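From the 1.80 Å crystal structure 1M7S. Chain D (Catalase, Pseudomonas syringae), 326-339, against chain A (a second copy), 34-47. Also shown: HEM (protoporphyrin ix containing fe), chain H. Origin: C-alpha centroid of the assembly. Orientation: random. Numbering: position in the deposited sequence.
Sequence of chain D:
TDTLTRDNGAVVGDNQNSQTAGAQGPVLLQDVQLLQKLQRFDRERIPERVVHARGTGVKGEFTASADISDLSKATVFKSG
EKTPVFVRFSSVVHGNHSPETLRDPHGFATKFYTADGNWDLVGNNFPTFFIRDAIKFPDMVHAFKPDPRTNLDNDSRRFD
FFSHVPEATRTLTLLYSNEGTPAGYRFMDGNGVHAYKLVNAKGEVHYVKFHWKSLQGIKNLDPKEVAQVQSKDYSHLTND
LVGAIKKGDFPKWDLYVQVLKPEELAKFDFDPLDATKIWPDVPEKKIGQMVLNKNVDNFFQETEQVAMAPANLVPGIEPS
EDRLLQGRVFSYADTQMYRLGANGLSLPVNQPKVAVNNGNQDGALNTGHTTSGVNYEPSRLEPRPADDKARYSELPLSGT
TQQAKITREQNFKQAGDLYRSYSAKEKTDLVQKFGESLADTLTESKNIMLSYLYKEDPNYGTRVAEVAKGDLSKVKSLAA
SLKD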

ATOM      1  N   GLN D 326     -27.117  -0.836  -8.222  1.00  8.22           N
ATOM      2  CA  GLN D 326     -26.783  -1.840  -7.242  1.00  9.96           C
ATOM      3  C   GLN D 326     -25.280  -2.101  -7.243  1.00  9.80           C
ATOM      4  O   GLN D 326     -24.761  -2.116  -6.116  1.00  6.94           O
ATOM      5  CB  GLN D 326     -27.604  -3.123  -7.429  1.00 10.42           C
ATOM      6  CG  GLN D 326     -29.117  -2.853  -7.223  1.00 10.66           C
ATOM      7  CD  GLN D 326     -29.425  -3.130  -5.757  1.00 11.45           C
ATOM      8  OE1 GLN D 326     -28.995  -4.188  -5.268  1.00 13.36           O
ATOM      9  NE2 GLN D 326     -30.146  -2.225  -5.119  1.00 10.99           N
ATOM     10  N   GLY D 327     -24.568  -2.275  -8.357  1.00  8.82           N
ATOM     11  CA  GLY D 327     -23.114  -2.498  -8.242  1.00  8.51           C
ATOM     12  C   GLY D 327     -22.353  -1.247  -7.843  1.00 10.07           C
ATOM     13  O   GLY D 327     -21.299  -1.304  -7.164  1.00  8.50           O
ATOM     14  N   ARG D 328     -22.893  -0.064  -8.197  1.00  9.76           N
ATOM     15  CA  ARG D 328     -22.286   1.192  -7.776  1.00  8.66           C
ATOM     16  C   ARG D 328     -22.292   1.360  -6.273  1.00  8.73           C
ATOM     17  O   ARG D 328     -21.343   1.933  -5.720  1.00  8.28           O
ATOM     18  CB  ARG D 328     -22.894   2.422  -8.440  1.00  7.50           C
ATOM     19  CG  ARG D 328     -22.862   2.398  -9.954  1.00  6.40           C
ATOM     20  CD  ARG D 328     -23.552   3.634 -10.565  1.00  5.91           C
ATOM     21  NE  ARG D 328     -22.667   4.811 -10.264  1.00  5.09           N
ATOM     22  CZ  ARG D 328     -23.279   5.997 -10.074  1.00  6.56           C
ATOM     23  NH1 ARG D 328     -24.581   6.137 -10.261  1.00  8.03           N
ATOM     24  NH2 ARG D 328     -22.556   7.087  -9.894  1.00  7.45           N
ATOM     25  N   VAL D 329     -23.256   0.782  -5.578  1.00  9.29           N
ATOM     26  CA  VAL D 329     -23.331   0.853  -4.113  1.00  9.76           C
ATOM     27  C   VAL D 329     -22.130   0.163  -3.510  1.00  8.66           C
ATOM     28  O   VAL D 329     -21.618   0.555  -2.446  1.00  9.22           O
ATOM     29  CB  VAL D 329     -24.689   0.301  -3.640  1.00 11.20           C
ATOM     30  CG1 VAL D 329     -24.817   0.246  -2.124  1.00 12.92           C
ATOM     31  CG2 VAL D 329     -25.806   1.167  -4.231  1.00 13.18           C
ATOM     32  N   PHE D 330     -21.569  -0.862  -4.148  1.00  7.22           N
ATOM     33  CA  PHE D 330     -20.345  -1.490  -3.676  1.00  8.09           C
ATOM     34  C   PHE D 330     -19.040  -0.873  -4.166  1.00  8.14           C
ATOM     35  O   PHE D 330     -18.069  -0.652  -3.419  1.00  8.06           O
ATOM     36  CB  PHE D 330     -20.386  -2.985  -4.172  1.00  8.33           C
ATOM     37  CG  PHE D 330     -19.063  -3.684  -3.891  1.00 10.67           C
ATOM     38  CD1 PHE D 330     -18.706  -4.008  -2.601  1.00 11.21           C
ATOM     39  CD2 PHE D 330     -18.184  -3.954  -4.941  1.00 10.73           C
ATOM     40  CE1 PHE D 330     -17.481  -4.593  -2.337  1.00 12.25           C
ATOM     41  CE2 PHE D 330     -16.956  -4.577  -4.693  1.00 12.62           C
ATOM     42  CZ  PHE D 330     -16.592  -4.904  -3.387  1.00 12.08           C
ATOM     43  N   SER D 331     -18.917  -0.646  -5.459  1.00  6.49           N
ATOM     44  CA  SER D 331     -17.696  -0.282  -6.147  1.00  7.34           C
ATOM     45  C   SER D 331     -16.956   0.965  -5.696  1.00  7.70           C
ATOM     46  O   SER D 331     -15.715   0.934  -5.593  1.00  6.55           O
ATOM     47  CB  SER D 331     -17.998  -0.241  -7.670  1.00  8.75           C
ATOM     48  OG  SER D 331     -16.828   0.203  -8.371  1.00 12.85           O
ATOM     49  N   TYR D 332     -17.673   2.040  -5.427  1.00  6.67           N
ATOM     50  CA  TYR D 332     -16.984   3.293  -5.058  1.00  5.52           C
ATOM     51  C   TYR D 332     -16.365   3.230  -3.685  1.00  6.13           C
ATOM     52  O   TYR D 332     -15.204   3.491  -3.477  1.00  7.11           O
ATOM     53  CB  TYR D 332     -18.052   4.423  -5.040  1.00  5.31           C
ATOM     54  CG  TYR D 332     -18.523   4.846  -6.408  1.00  6.82           C
ATOM     55  CD1 TYR D 332     -18.166   6.083  -6.973  1.00  7.41           C
ATOM     56  CD2 TYR D 332     -19.329   3.981  -7.127  1.00  6.26           C
ATOM     57  CE1 TYR D 332     -18.706   6.450  -8.208  1.00  6.99           C
ATOM     58  CE2 TYR D 332     -19.818   4.333  -8.368  1.00  3.97           C
ATOM     59  CZ  TYR D 332     -19.492   5.570  -8.888  1.00  6.35           C
ATOM     60  OH  TYR D 332     -19.998   5.770 -10.178  1.00  8.91           O
ATOM     61  N   ALA D 333     -17.109   2.702  -2.686  1.00  6.34           N
ATOM     62  CA  ALA D 333     -16.498   2.539  -1.359  1.00  8.82           C
ATOM     63  C   ALA D 333     -15.357   1.547  -1.441  1.00  9.30           C
ATOM     64  O   ALA D 333     -14.336   1.739  -0.777  1.00  9.39           O
ATOM     65  CB  ALA D 333     -17.520   2.172  -0.298  1.00  9.97           C
ATOM     66  N   ASP D 334     -15.508   0.503  -2.262  1.00  6.70           N
ATOM     67  CA  ASP D 334     -14.423  -0.485  -2.365  1.00  7.22           C
ATOM     68  C   ASP D 334     -13.201   0.152  -2.977  1.00  4.78           C
ATOM     69  O   ASP D 334     -12.076   0.016  -2.455  1.00  7.37           O
ATOM     70  CB  ASP D 334     -14.952  -1.669  -3.205  1.00  7.52           C
ATOM     71  CG  ASP D 334     -13.843  -2.714  -3.372  1.00  8.25           C
ATOM     72  OD1 ASP D 334     -13.410  -3.251  -2.342  1.00  9.82           O
ATOM     73  OD2 ASP D 334     -13.427  -2.906  -4.545  1.00 10.53           O
ATOM     74  N   THR D 335     -13.335   0.790  -4.138  1.00  5.61           N
ATOM     75  CA  THR D 335     -12.131   1.388  -4.768  1.00  4.21           C
ATOM     76  C   THR D 335     -11.520   2.421  -3.819  1.00  5.33           C
ATOM     77  O   THR D 335     -10.321   2.669  -3.829  1.00  5.39           O
ATOM     78  CB  THR D 335     -12.436   1.961  -6.167  1.00  3.92           C
ATOM     79  OG1 THR D 335     -11.201   2.160  -6.880  1.00  7.34           O
ATOM     80  CG2 THR D 335     -13.114   3.347  -6.107  1.00  4.87           C
ATOM     81  N   GLN D 336     -12.314   3.193  -3.072  1.00  3.65           N
ATOM     82  CA  GLN D 336     -11.791   4.217  -2.167  1.00  6.18           C
ATOM     83  C   GLN D 336     -11.043   3.648  -0.955  1.00  6.05           C
ATOM     84  O   GLN D 336     -10.038   4.249  -0.584  1.00  6.22           O
ATOM     85  CB  GLN D 336     -12.920   5.167  -1.717  1.00  5.24           C
ATOM     86  CG  GLN D 336     -13.335   6.098  -2.866  1.00  6.22           C
ATOM     87  CD  GLN D 336     -14.817   6.493  -2.857  1.00  8.08           C
ATOM     88  OE1 GLN D 336     -15.514   6.287  -1.874  1.00 10.10           O
ATOM     89  NE2 GLN D 336     -15.300   7.012  -3.995  1.00  7.69           N
ATOM     90  N   MET D 337     -11.311   2.443  -0.494  1.00  8.27           N
ATOM     91  CA  MET D 337     -10.519   1.742   0.509  1.00  8.79           C
ATOM     92  C   MET D 337      -9.111   1.504  -0.070  1.00  9.42           C
ATOM     93  O   MET D 337      -8.128   1.430   0.638  1.00  9.05           O
ATOM     94  CB  MET D 337     -11.112   0.348   0.785  1.00  9.77           C
ATOM     95  CG  MET D 337     -12.423   0.409   1.563  1.00 13.02           C
ATOM     96  SD  MET D 337     -12.109   0.570   3.332  1.00 13.62           S
ATOM     97  CE  MET D 337     -13.661   1.205   3.935  1.00 15.15           C
ATOM     98  N   TYR D 338      -9.014   1.280  -1.415  1.00  8.73           N
ATOM     99  CA  TYR D 338      -7.673   1.097  -1.985  1.00  8.41           C
ATOM    100  C   TYR D 338      -7.047   2.428  -2.369  1.00  7.99           C
ATOM    101  O   TYR D 338      -5.887   2.620  -2.028  1.00  7.28           O
ATOM    102  CB  TYR D 338      -7.807   0.239  -3.291  1.00  9.99           C
ATOM    103  CG  TYR D 338      -6.601   0.258  -4.197  1.00  9.95           C
ATOM    104  CD1 TYR D 338      -5.463  -0.484  -3.816  1.00 10.52           C
ATOM    105  CD2 TYR D 338      -6.540   0.956  -5.405  1.00  9.18           C
ATOM    106  CE1 TYR D 338      -4.337  -0.503  -4.620  1.00 11.82           C
ATOM    107  CE2 TYR D 338      -5.412   0.958  -6.196  1.00  7.27           C
ATOM    108  CZ  TYR D 338      -4.318   0.228  -5.801  1.00 10.33           C
ATOM    109  OH  TYR D 338      -3.152   0.155  -6.538  1.00 10.68           O
ATOM    110  N   ARG D 339      -7.773   3.319  -3.059  1.00  7.38           N
ATOM    111  CA  ARG D 339      -7.158   4.556  -3.610  1.00  6.78           C
ATOM    112  C   ARG D 339      -6.685   5.491  -2.498  1.00  8.50           C
ATOM    113  O   ARG D 339      -5.655   6.170  -2.581  1.00  6.79           O
ATOM    114  CB  ARG D 339      -8.180   5.265  -4.494  1.00  8.31           C
ATOM    115  CG  ARG D 339      -7.699   6.590  -5.110  1.00  6.46           C
ATOM    116  CD  ARG D 339      -8.647   7.011  -6.213  1.00  6.16           C
ATOM    117  NE  ARG D 339      -9.927   7.590  -5.735  1.00  6.31           N
ATOM    118  CZ  ARG D 339     -10.126   8.771  -5.167  1.00  7.10           C
ATOM    119  NH1 ARG D 339     -11.356   9.200  -4.827  1.00  4.91           N
ATOM    120  NH2 ARG D 339      -9.073   9.595  -5.001  1.00  4.93           N
TER
HETATM  121  CHA HEM H 600     -16.218   7.346 -10.666  1.00  6.98           C
HETATM  122  CHB HEM H 600     -20.568   8.539 -12.517  1.00  8.48           C
HETATM  123  CHC HEM H 600     -21.466   3.880 -13.460  1.00  9.35           C
HETATM  124  CHD HEM H 600     -17.626   2.693 -10.714  1.00  5.48           C
HETATM  125  C1A HEM H 600     -17.321   8.069 -11.100  1.00  7.32           C
HETATM  126  C2A HEM H 600     -17.455   9.504 -11.040  1.00  7.55           C
HETATM  127  C3A HEM H 600     -18.647   9.855 -11.572  1.00  6.59           C
HETATM  128  C4A HEM H 600     -19.308   8.631 -11.956  1.00  8.85           C
HETATM  129  CMA HEM H 600     -19.191  11.279 -11.722  1.00  3.50           C
HETATM  130  CAA HEM H 600     -16.364  10.463 -10.498  1.00  7.47           C
HETATM  131  CBA HEM H 600     -16.688  10.944  -9.066  1.00  7.23           C
HETATM  132  CGA HEM H 600     -15.641  11.959  -8.620  1.00  7.20           C
HETATM  133  O1A HEM H 600     -14.792  11.606  -7.779  1.00  9.25           O
HETATM  134  O2A HEM H 600     -15.694  13.043  -9.217  1.00  9.74           O
HETATM  135  C1B HEM H 600     -21.186   7.379 -12.894  1.00 11.05           C
HETATM  136  C2B HEM H 600     -22.543   7.306 -13.438  1.00 12.46           C
HETATM  137  C3B HEM H 600     -22.793   6.014 -13.717  1.00 12.56           C
HETATM  138  C4B HEM H 600     -21.621   5.253 -13.330  1.00 11.44           C
HETATM  139  CMB HEM H 600     -23.446   8.551 -13.595  1.00 10.41           C
HETATM  140  CAB HEM H 600     -24.071   5.400 -14.307  1.00 12.73           C
HETATM  141  CBB HEM H 600     -25.270   5.938 -14.104  1.00 15.93           C
HETATM  142  C1C HEM H 600     -20.530   3.160 -12.735  1.00  8.93           C
HETATM  143  C2C HEM H 600     -20.634   1.749 -12.462  1.00  6.99           C
HETATM  144  C3C HEM H 600     -19.581   1.409 -11.682  1.00  7.78           C
HETATM  145  C4C HEM H 600     -18.827   2.613 -11.417  1.00  7.08           C
HETATM  146  CMC HEM H 600     -21.740   0.810 -12.989  1.00 10.05           C
HETATM  147  CAC HEM H 600     -19.184   0.051 -11.106  1.00  8.13           C
HETATM  148  CBC HEM H 600     -20.063  -0.789 -10.527  1.00 10.27           C
HETATM  149  C1D HEM H 600     -16.865   3.839 -10.547  1.00  7.15           C
HETATM  150  C2D HEM H 600     -15.544   3.899  -9.913  1.00  6.35           C
HETATM  151  C3D HEM H 600     -15.167   5.178  -9.864  1.00  5.08           C
HETATM  152  C4D HEM H 600     -16.231   5.964 -10.483  1.00  7.76           C
HETATM  153  CMD HEM H 600     -14.803   2.662  -9.357  1.00  7.72           C
HETATM  154  CAD HEM H 600     -13.904   5.789  -9.227  1.00  6.69           C
HETATM  155  CBD HEM H 600     -14.262   6.422  -7.849  1.00  6.71           C
HETATM  156  CGD HEM H 600     -13.087   6.810  -6.997  1.00  5.88           C
HETATM  157  O1D HEM H 600     -13.329   7.609  -6.046  1.00  6.75           O
HETATM  158  O2D HEM H 600     -11.976   6.304  -7.215  1.00  5.85           O
HETATM  159  NA  HEM H 600     -18.485   7.555 -11.661  1.00  8.52           N
HETATM  160  NB  HEM H 600     -20.639   6.111 -12.875  1.00  9.10           N
HETATM  161  NC  HEM H 600     -19.462   3.656 -12.008  1.00  8.18           N
HETATM  162  ND  HEM H 600     -17.210   5.112 -10.955  1.00  7.39           N
HETATM  163 FE   HEM H 600     -18.966   5.618 -11.837  1.00  8.09          FE
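Chain A, residues 34-47: LLQKLQRFDRERIP

Chain A meets the chain D helix with a helix already under way at Leu34(A), followed by a type I turn from Phe41(A) to Glu44(A), and continues as a loop, extended in backbone from Arg45(A) to Pro47(A). The two helices point broadly the same way, their N-to-C directions 40° apart (signed crossing angle -40°), with axes 9.6 Å apart at closest approach. The backbones converge along the register: CA to CA, Gly327(D) and Leu34(A) are 8.2 Å apart, Ser331(D) and Leu38(A) 6.4 Å, and Thr335(D) and Asp42(A) 4.6 Å. The spacing on both chains is four residues, and the tightest point falls where chain A turns.

That point is built round Asp42(A), which directs its CB toward chain D. Its carboxylate accepts a hydrogen bond from the hydroxyl of Ser331(D), OG to Asp42(A) OD2 2.9 Å, while its backbone O takes another from Thr335(D) OG1 at 2.8 Å. One residue therefore reads two hydroxyls a helical turn apart. Its other carboxylate oxygen, OD1, lies 2.6 Å from Asp334(D) OD2, a distance at which one acid group probably holds a proton and donates it.

Arg43(A) supplies the charge partner of Asp334(D). Its CB points sideways, but the extended side chain brings the guanidinium up to Asp334(D) in a two-pronged salt bridge, Arg43(A) NH1 to Asp334(D) OD2 2.7 Å and NH2 to OD1 3.0 Å. NH1 also donates to Gln39(A) O at 3.1 Å, tying the arginine back to its own helix, and Gln39(A) NE2 reaches Asp334(D) OD1 at 3.0 Å. The buried aspartate is thus met by donors from two residues.

Tyr338(D) covers the most surface and closes the end of the contact. The aliphatic part of Arg43(A) packs over one face of its ring, CG 4.0 Å from the ring centroid, so a single arginine supplies both charge and a greasy surface. Past the turn, the tyrosine OH donates to Arg45(A) O at 2.6 Å, and a water bridges that OH (2.8 Å) to Arg43(A) O (2.7 Å from the water oxygen).

Two turns earlier, Phe330(D) provides the apolar counterpart. Leu35(A) CD1 sits over one ring face, 3.6 Å from Phe330(D) CZ, while Leu38(A) CD1, 4.0 Å from Phe330(D) CD2, and Gln39(A) CG, 3.5 Å from Phe330(D) CZ, line its edge. The rule is legible: the aromatics Phe330(D) and Tyr338(D) flank the buried acid Asp334(D), while Tyr332(D), facing away, binds the heme iron, OH to HEM FE 2.0 Å.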

ATOM      1  N   LEU A  34     -19.626 -11.262  -9.764  1.00  9.12           N
ATOM      2  CA  LEU A  34     -19.738  -9.791  -9.743  1.00  8.27           C
ATOM      3  C   LEU A  34     -18.674  -9.179  -8.835  1.00  8.39           C
ATOM      4  O   LEU A  34     -17.961  -8.210  -9.209  1.00  7.07           O
ATOM      5  CB  LEU A  34     -21.144  -9.400  -9.288  1.00  8.75           C
ATOM      6  CG  LEU A  34     -21.411  -7.924  -9.027  1.00  8.43           C
ATOM      7  CD1 LEU A  34     -21.317  -7.145 -10.353  1.00  8.79           C
ATOM      8  CD2 LEU A  34     -22.800  -7.778  -8.433  1.00  8.20           C
ATOM      9  N   LEU A  35     -18.563  -9.636  -7.586  1.00  7.93           N
ATOM     10  CA  LEU A  35     -17.668  -9.071  -6.587  1.00  9.98           C
ATOM     11  C   LEU A  35     -16.204  -9.212  -6.971  1.00  9.77           C
ATOM     12  O   LEU A  35     -15.464  -8.217  -6.849  1.00  7.59           O
ATOM     13  CB  LEU A  35     -17.828  -9.745  -5.194  1.00 12.97           C
ATOM     14  CG  LEU A  35     -18.934  -9.266  -4.241  1.00 15.57           C
ATOM     15  CD1 LEU A  35     -18.570  -7.923  -3.612  1.00 16.08           C
ATOM     16  CD2 LEU A  35     -20.263  -9.079  -4.917  1.00 16.75           C
ATOM     17  N   GLN A  36     -15.802 -10.354  -7.557  1.00  8.46           N
ATOM     18  CA  GLN A  36     -14.397 -10.447  -7.940  1.00  8.39           C
ATOM     19  C   GLN A  36     -14.041  -9.489  -9.056  1.00  6.36           C
ATOM     20  O   GLN A  36     -12.972  -8.892  -9.039  1.00  7.77           O
ATOM     21  CB  GLN A  36     -14.044 -11.879  -8.396  1.00  9.92           C
ATOM     22  CG  GLN A  36     -12.511 -11.999  -8.595  1.00 12.13           C
ATOM     23  CD  GLN A  36     -12.180 -13.500  -8.724  1.00 15.44           C
ATOM     24  OE1 GLN A  36     -12.362 -14.040  -9.820  1.00 16.65           O
ATOM     25  NE2 GLN A  36     -11.724 -14.084  -7.623  1.00 17.65           N
ATOM     26  N   LYS A  37     -14.866  -9.419 -10.120  1.00  6.20           N
ATOM     27  CA  LYS A  37     -14.598  -8.552 -11.237  1.00  8.72           C
ATOM     28  C   LYS A  37     -14.554  -7.107 -10.752  1.00  8.32           C
ATOM     29  O   LYS A  37     -13.645  -6.430 -11.215  1.00  8.21           O
ATOM     30  CB  LYS A  37     -15.678  -8.553 -12.345  1.00 11.67           C
ATOM     31  CG  LYS A  37     -15.852  -9.864 -13.046  1.00 16.81           C
ATOM     32  CD  LYS A  37     -17.027  -9.788 -14.017  1.00 15.18           C
ATOM     33  CE  LYS A  37     -16.750  -8.922 -15.243  1.00 14.81           C
ATOM     34  NZ  LYS A  37     -17.875  -9.158 -16.235  1.00 11.57           N
ATOM     35  N   LEU A  38     -15.464  -6.727  -9.857  1.00  8.28           N
ATOM     36  CA  LEU A  38     -15.440  -5.326  -9.397  1.00  7.10           C
ATOM     37  C   LEU A  38     -14.214  -5.077  -8.504  1.00  8.78           C
ATOM     38  O   LEU A  38     -13.554  -4.061  -8.715  1.00  7.77           O
ATOM     39  CB  LEU A  38     -16.754  -4.945  -8.723  1.00  7.14           C
ATOM     40  CG  LEU A  38     -17.989  -4.810  -9.630  1.00  8.94           C
ATOM     41  CD1 LEU A  38     -19.200  -4.438  -8.768  1.00  9.77           C
ATOM     42  CD2 LEU A  38     -17.709  -3.735 -10.683  1.00  8.80           C
ATOM     43  N   GLN A  39     -13.860  -5.998  -7.622  1.00  7.16           N
ATOM     44  CA  GLN A  39     -12.685  -5.734  -6.763  1.00  7.81           C
ATOM     45  C   GLN A  39     -11.419  -5.658  -7.554  1.00  7.15           C
ATOM     46  O   GLN A  39     -10.489  -4.890  -7.243  1.00  7.28           O
ATOM     47  CB  GLN A  39     -12.647  -6.773  -5.629  1.00  7.71           C
ATOM     48  CG  GLN A  39     -13.747  -6.499  -4.608  1.00 10.33           C
ATOM     49  CD  GLN A  39     -13.445  -7.083  -3.226  1.00 11.10           C
ATOM     50  OE1 GLN A  39     -13.457  -8.315  -3.013  1.00 12.13           O
ATOM     51  NE2 GLN A  39     -13.246  -6.200  -2.246  1.00  9.48           N
ATOM     52  N   ARG A  40     -11.251  -6.529  -8.591  1.00  3.76           N
ATOM     53  CA  ARG A  40     -10.058  -6.433  -9.396  1.00  6.75           C
ATOM     54  C   ARG A  40     -10.041  -5.103 -10.152  1.00  4.57           C
ATOM     55  O   ARG A  40      -9.022  -4.424 -10.266  1.00  6.30           O
ATOM     56  CB  ARG A  40      -9.984  -7.577 -10.462  1.00  5.73           C
ATOM     57  CG  ARG A  40      -9.566  -8.918  -9.801  1.00  8.59           C
ATOM     58  CD  ARG A  40      -8.181  -8.853  -9.153  1.00  9.74           C
ATOM     59  NE  ARG A  40      -7.131  -8.538 -10.093  1.00 13.23           N
ATOM     60  CZ  ARG A  40      -6.507  -9.328 -10.960  1.00 13.83           C
ATOM     61  NH1 ARG A  40      -5.568  -8.807 -11.774  1.00 14.62           N
ATOM     62  NH2 ARG A  40      -6.804 -10.610 -11.088  1.00 13.10           N
ATOM     63  N   PHE A  41     -11.174  -4.751 -10.792  1.00  4.37           N
ATOM     64  CA  PHE A  41     -11.290  -3.520 -11.548  1.00  5.00           C
ATOM     65  C   PHE A  41     -10.900  -2.321 -10.655  1.00  3.95           C
ATOM     66  O   PHE A  41     -10.203  -1.385 -11.083  1.00  4.60           O
ATOM     67  CB  PHE A  41     -12.749  -3.373 -12.058  1.00  4.72           C
ATOM     68  CG  PHE A  41     -12.983  -2.064 -12.781  1.00  6.26           C
ATOM     69  CD1 PHE A  41     -12.471  -1.812 -14.030  1.00  6.98           C
ATOM     70  CD2 PHE A  41     -13.680  -1.061 -12.099  1.00  6.94           C
ATOM     71  CE1 PHE A  41     -12.684  -0.582 -14.666  1.00  6.43           C
ATOM     72  CE2 PHE A  41     -13.892   0.165 -12.726  1.00  5.75           C
ATOM     73  CZ  PHE A  41     -13.388   0.416 -14.002  1.00  7.00           C
ATOM     74  N   ASP A  42     -11.463  -2.331  -9.460  1.00  3.92           N
ATOM     75  CA  ASP A  42     -11.327  -1.235  -8.506  1.00  4.57           C
ATOM     76  C   ASP A  42      -9.886  -1.002  -8.060  1.00  5.40           C
ATOM     77  O   ASP A  42      -9.558   0.019  -7.456  1.00  7.00           O
ATOM     78  CB  ASP A  42     -12.184  -1.560  -7.251  1.00  5.32           C
ATOM     79  CG  ASP A  42     -13.685  -1.407  -7.434  1.00  6.85           C
ATOM     80  OD1 ASP A  42     -14.519  -1.815  -6.583  1.00  7.05           O
ATOM     81  OD2 ASP A  42     -14.121  -0.865  -8.468  1.00  7.93           O
ATOM     82  N   ARG A  43      -8.957  -1.927  -8.380  1.00  3.69           N
ATOM     83  CA  ARG A  43      -7.584  -1.929  -7.944  1.00  5.73           C
ATOM     84  C   ARG A  43      -6.603  -1.964  -9.122  1.00  4.27           C
ATOM     85  O   ARG A  43      -5.402  -2.164  -8.897  1.00  7.12           O
ATOM     86  CB  ARG A  43      -7.313  -3.101  -6.974  1.00  5.86           C
ATOM     87  CG  ARG A  43      -7.999  -2.809  -5.623  1.00  6.69           C
ATOM     88  CD  ARG A  43      -8.005  -4.096  -4.745  1.00  9.28           C
ATOM     89  NE  ARG A  43      -8.698  -3.712  -3.509  1.00  9.57           N
ATOM     90  CZ  ARG A  43     -10.000  -3.549  -3.383  1.00  9.04           C
ATOM     91  NH1 ARG A  43     -10.873  -3.798  -4.355  1.00 10.03           N
ATOM     92  NH2 ARG A  43     -10.459  -3.150  -2.195  1.00 10.46           N
ATOM     93  N   GLU A  44      -7.106  -1.691 -10.333  1.00  4.83           N
ATOM     94  CA  GLU A  44      -6.204  -1.672 -11.462  1.00  4.55           C
ATOM     95  C   GLU A  44      -5.076  -0.624 -11.417  1.00  6.07           C
ATOM     96  O   GLU A  44      -4.016  -0.955 -11.983  1.00  6.34           O
ATOM     97  CB  GLU A  44      -7.005  -1.364 -12.762  1.00  5.96           C
ATOM     98  CG  GLU A  44      -7.832  -2.611 -13.096  1.00  5.65           C
ATOM     99  CD  GLU A  44      -8.498  -2.517 -14.450  1.00  8.67           C
ATOM    100  OE1 GLU A  44      -8.186  -1.657 -15.289  1.00  8.48           O
ATOM    101  OE2 GLU A  44      -9.366  -3.382 -14.692  1.00  9.41           O
ATOM    102  N   ARG A  45      -5.300   0.583 -10.908  1.00  4.40           N
ATOM    103  CA  ARG A  45      -4.307   1.641 -11.068  1.00  5.16           C
ATOM    104  C   ARG A  45      -3.230   1.655 -10.006  1.00  5.62           C
ATOM    105  O   ARG A  45      -3.526   1.333  -8.855  1.00  6.38           O
ATOM    106  CB  ARG A  45      -5.035   3.016 -11.016  1.00  7.16           C
ATOM    107  CG  ARG A  45      -6.211   3.173 -12.011  1.00  8.75           C
ATOM    108  CD  ARG A  45      -5.714   3.174 -13.470  1.00  7.74           C
ATOM    109  NE  ARG A  45      -6.872   3.187 -14.354  1.00  7.75           N
ATOM    110  CZ  ARG A  45      -7.385   2.177 -15.060  1.00 11.03           C
ATOM    111  NH1 ARG A  45      -6.744   0.982 -15.110  1.00 10.29           N
ATOM    112  NH2 ARG A  45      -8.544   2.315 -15.735  1.00  8.90           N
ATOM    113  N   ILE A  46      -2.013   2.090 -10.323  1.00  6.08           N
ATOM    114  CA  ILE A  46      -0.928   2.232  -9.352  1.00  6.02           C
ATOM    115  C   ILE A  46      -0.538   3.698  -9.478  1.00  6.37           C
ATOM    116  O   ILE A  46      -0.861   4.278 -10.538  1.00  6.50           O
ATOM    117  CB  ILE A  46       0.267   1.289  -9.627  1.00  6.83           C
ATOM    118  CG1 ILE A  46       0.906   1.474 -11.002  1.00  7.38           C
ATOM    119  CG2 ILE A  46      -0.242  -0.160  -9.473  1.00  7.04           C
ATOM    120  CD1 ILE A  46       2.120   0.533 -11.185  1.00  7.40           C
ATOM    121  N   PRO A  47       0.276   4.229  -8.584  1.00  6.67           N
ATOM    122  CA  PRO A  47       0.706   5.620  -8.680  1.00  7.16           C
ATOM    123  C   PRO A  47       1.470   5.856  -9.982  1.00  9.13           C
ATOM    124  O   PRO A  47       2.290   4.988 -10.326  1.00  7.69           O
ATOM    125  CB  PRO A  47       1.624   5.913  -7.454  1.00  6.68           C
ATOM    126  CG  PRO A  47       1.100   4.814  -6.506  1.00  5.87           C
ATOM    127  CD  PRO A  47       0.843   3.590  -7.414  1.00  6.35           C
TER
HETATM  128  O   HOH W   1      -3.378  -2.568  -7.206  1.00  5.46           O